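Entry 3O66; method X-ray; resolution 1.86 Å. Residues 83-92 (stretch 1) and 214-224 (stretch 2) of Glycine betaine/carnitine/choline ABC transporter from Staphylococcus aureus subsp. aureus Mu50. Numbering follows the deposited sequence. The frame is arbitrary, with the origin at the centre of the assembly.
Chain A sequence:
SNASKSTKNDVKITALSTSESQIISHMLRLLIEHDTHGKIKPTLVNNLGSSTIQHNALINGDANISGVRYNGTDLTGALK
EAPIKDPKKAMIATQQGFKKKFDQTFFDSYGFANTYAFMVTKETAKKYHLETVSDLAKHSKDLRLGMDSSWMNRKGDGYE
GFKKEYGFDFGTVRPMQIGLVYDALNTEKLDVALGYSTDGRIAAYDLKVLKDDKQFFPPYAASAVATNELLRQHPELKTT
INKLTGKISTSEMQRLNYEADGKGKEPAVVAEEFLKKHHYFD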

# COMPACT_ATOMS: atom_id res chain seq x y z
N PRO A 83 -1.63 12.94 12.32
CA PRO A 83 -2.32 12.37 11.15
C PRO A 83 -3.30 13.36 10.53
O PRO A 83 -3.91 14.15 11.26
CB PRO A 83 -3.09 11.18 11.74
CG PRO A 83 -3.14 11.42 13.21
CD PRO A 83 -1.90 12.18 13.55
N ILE A 84 -3.44 13.33 9.21
CA ILE A 84 -4.45 14.14 8.51
C ILE A 84 -5.44 13.17 7.84
O ILE A 84 -5.01 12.27 7.14
CB ILE A 84 -3.79 15.09 7.45
CG1 ILE A 84 -2.97 16.19 8.16
CG2 ILE A 84 -4.86 15.70 6.52
CD1 ILE A 84 -2.12 17.07 7.23
N LYS A 85 -6.75 13.35 8.05
CA LYS A 85 -7.73 12.41 7.45
C LYS A 85 -8.01 12.63 5.97
O LYS A 85 -8.21 11.66 5.24
CB LYS A 85 -9.07 12.36 8.22
CG LYS A 85 -8.97 11.93 9.70
CD LYS A 85 -8.28 10.56 9.83
CE LYS A 85 -8.42 9.96 11.23
NZ LYS A 85 -9.85 9.75 11.59
N ASP A 86 -8.07 13.90 5.53
CA ASP A 86 -8.39 14.22 4.13
C ASP A 86 -7.28 13.71 3.19
O ASP A 86 -6.11 14.01 3.41
CB ASP A 86 -8.53 15.74 3.95
CG ASP A 86 -8.81 16.13 2.50
OD1 ASP A 86 -9.90 15.78 2.00
OD2 ASP A 86 -7.95 16.78 1.86
N PRO A 87 -7.65 13.00 2.11
CA PRO A 87 -6.60 12.46 1.22
C PRO A 87 -5.66 13.52 0.61
O PRO A 87 -4.42 13.41 0.76
CB PRO A 87 -7.40 11.68 0.17
CG PRO A 87 -8.64 11.26 0.89
CD PRO A 87 -8.97 12.39 1.82
N LYS A 88 -6.23 14.53 -0.05
CA LYS A 88 -5.43 15.58 -0.66
C LYS A 88 -4.52 16.33 0.31
O LYS A 88 -3.35 16.53 0.02
CB LYS A 88 -6.28 16.56 -1.46
CG LYS A 88 -6.86 16.00 -2.78
CD LYS A 88 -7.49 17.12 -3.65
CE LYS A 88 -8.65 17.86 -2.96
NZ LYS A 88 -9.79 16.97 -2.51
N LYS A 89 -5.04 16.74 1.46
CA LYS A 89 -4.24 17.53 2.43
C LYS A 89 -3.18 16.66 3.13
O LYS A 89 -2.10 17.16 3.48
CB LYS A 89 -5.15 18.18 3.47
CG LYS A 89 -5.97 19.36 2.94
CD LYS A 89 -6.71 20.02 4.11
CE LYS A 89 -8.14 20.36 3.77
NZ LYS A 89 -8.38 21.83 3.70
N ALA A 90 -3.48 15.37 3.32
CA ALA A 90 -2.48 14.44 3.86
C ALA A 90 -1.32 14.29 2.89
O ALA A 90 -0.16 14.22 3.32
CB ALA A 90 -3.11 13.04 4.14
N MSE A 91 -1.61 14.21 1.60
CA MSE A 91 -0.54 14.01 0.61
C MSE A 91 0.31 15.28 0.48
O MSE A 91 1.54 15.21 0.42
CB MSE A 91 -1.07 13.57 -0.76
CG MSE A 91 0.06 13.30 -1.79
SE MSE A 91 1.37 11.97 -1.16
CE MSE A 91 0.57 10.46 -2.04
N ILE A 92 -0.34 16.43 0.44
CA ILE A 92 0.37 17.70 0.40
C ILE A 92 1.32 17.85 1.62
O ILE A 92 2.49 18.25 1.47
CB ILE A 92 -0.61 18.91 0.30
CG1 ILE A 92 -1.24 18.95 -1.10
CG2 ILE A 92 0.12 20.25 0.61
CD1 ILE A 92 -2.51 19.83 -1.20
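Stretch 2 (214-224) KQFFPPYAASA

How does stretch 2 lie on stretch 1? It runs in the same sense: K85 pairs with P218 (CA to CA 4.7 Å), P87 with P219, and M91 with A221, the spacing widening to 7.9 Å between CA atoms. Stretch 1 passes from loop into a helix at P87; stretch 2 is mostly extended beyond F217 and is a strand by A222.

What satisfies the K85 ammonium? The end of its side chain comes nearer to stretch 2, and NZ donates to Q215 O at 2.8 Å and to F216 O at 3.2 Å. Two successive carbonyls thus share one charged donor, without a salt bridge.

Which polar groups are joined through water? Water 1 donates to K85 O (2.9 Å) and F217 O (2.6 Å), serving two acceptors that could not bond each other. Water 2 donates to D86 OD1 (2.6 Å) and accepts from Q215 NE2 (2.9 Å). The other carboxylate oxygen, D86 OD2, caps the helix by accepting from K89 N at 2.9 Å, while D86 O accepts from A90 N at 3.0 Å.

Where do carbons pack between the stretches? P219 CG packs 3.6 Å from A90 CB, while the carbonyl oxygen I84 O comes within 3.2 Å of P219 CD, a close approach and not a hydrogen bond. Farther along, selenomethionine M91 places CE 3.9 Å from A221 CB and 3.4 Å from S223 OG, a hydroxyl hydrogen-bonded elsewhere in the structure.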

# COMPACT_ATOMS: atom_id res chain seq x y z
N LYS A 214 -16.52 7.34 6.81
CA LYS A 214 -16.26 8.32 7.87
C LYS A 214 -14.77 8.67 8.05
O LYS A 214 -14.42 9.46 8.92
CB LYS A 214 -16.86 7.84 9.21
CG LYS A 214 -18.39 7.86 9.22
CD LYS A 214 -18.94 7.58 10.60
CE LYS A 214 -20.44 7.83 10.64
NZ LYS A 214 -20.76 8.71 11.81
N GLN A 215 -13.91 8.10 7.19
CA GLN A 215 -12.45 8.31 7.28
C GLN A 215 -11.91 8.07 8.69
O GLN A 215 -11.15 8.91 9.24
CB GLN A 215 -12.03 9.71 6.77
CG GLN A 215 -12.47 10.01 5.36
CD GLN A 215 -12.15 11.44 4.90
OE1 GLN A 215 -12.09 12.40 5.71
NE2 GLN A 215 -11.94 11.60 3.60
N PHE A 216 -12.32 6.96 9.28
CA PHE A 216 -11.79 6.54 10.56
C PHE A 216 -10.30 6.28 10.42
O PHE A 216 -9.54 6.58 11.33
CB PHE A 216 -12.50 5.27 11.05
CG PHE A 216 -11.90 4.70 12.30
CD1 PHE A 216 -12.07 5.32 13.53
CD2 PHE A 216 -11.13 3.54 12.24
CE1 PHE A 216 -11.49 4.80 14.70
CE2 PHE A 216 -10.55 3.01 13.39
CZ PHE A 216 -10.73 3.64 14.63
N PHE A 217 -9.89 5.70 9.28
CA PHE A 217 -8.47 5.51 9.00
C PHE A 217 -7.89 6.65 8.19
O PHE A 217 -8.56 7.21 7.30
CB PHE A 217 -8.21 4.21 8.25
CG PHE A 217 -8.69 2.97 8.97
CD1 PHE A 217 -8.04 2.52 10.12
CD2 PHE A 217 -9.75 2.21 8.45
CE1 PHE A 217 -8.48 1.33 10.77
CE2 PHE A 217 -10.20 1.05 9.10
CZ PHE A 217 -9.55 0.61 10.26
N PRO A 218 -6.62 6.99 8.46
CA PRO A 218 -6.03 8.04 7.64
C PRO A 218 -5.61 7.42 6.31
O PRO A 218 -5.62 6.19 6.19
CB PRO A 218 -4.83 8.51 8.48
CG PRO A 218 -4.45 7.28 9.28
CD PRO A 218 -5.74 6.57 9.57
N PRO A 219 -5.27 8.25 5.31
CA PRO A 219 -4.84 7.70 4.01
C PRO A 219 -3.50 6.99 4.10
O PRO A 219 -2.63 7.37 4.89
CB PRO A 219 -4.66 8.93 3.11
CG PRO A 219 -5.15 10.09 3.90
CD PRO A 219 -5.34 9.72 5.32
N TYR A 220 -3.36 5.96 3.28
CA TYR A 220 -2.11 5.27 3.11
C TYR A 220 -1.88 5.12 1.61
O TYR A 220 -1.66 4.01 1.09
CB TYR A 220 -2.19 3.91 3.81
CG TYR A 220 -2.22 4.04 5.31
CD1 TYR A 220 -3.43 4.09 6.01
CD2 TYR A 220 -1.04 4.17 6.02
CE1 TYR A 220 -3.45 4.21 7.41
CE2 TYR A 220 -1.03 4.29 7.42
CZ TYR A 220 -2.24 4.32 8.10
OH TYR A 220 -2.25 4.43 9.45
N ALA A 221 -1.96 6.25 0.91
CA ALA A 221 -1.64 6.27 -0.52
C ALA A 221 -0.16 5.85 -0.71
O ALA A 221 0.69 6.29 0.03
CB ALA A 221 -1.88 7.64 -1.08
N ALA A 222 0.09 5.01 -1.69
CA ALA A 222 1.43 4.47 -1.96
C ALA A 222 2.12 5.26 -3.06
O ALA A 222 1.50 5.54 -4.12
CB ALA A 222 1.30 3.00 -2.40
N SER A 223 3.41 5.57 -2.84
CA SER A 223 4.23 6.33 -3.80
C SER A 223 5.66 5.88 -3.72
O SER A 223 6.07 5.31 -2.70
CB SER A 223 4.25 7.83 -3.45
OG SER A 223 2.96 8.42 -3.42
N ALA A 224 6.43 6.18 -4.78
CA ALA A 224 7.88 6.13 -4.74
C ALA A 224 8.41 7.32 -3.93
O ALA A 224 7.75 8.33 -3.86
CB ALA A 224 8.41 6.23 -6.15
O HOH W 1 -8.79 8.82 5.30
O HOH W 2 -11.89 14.41 2.99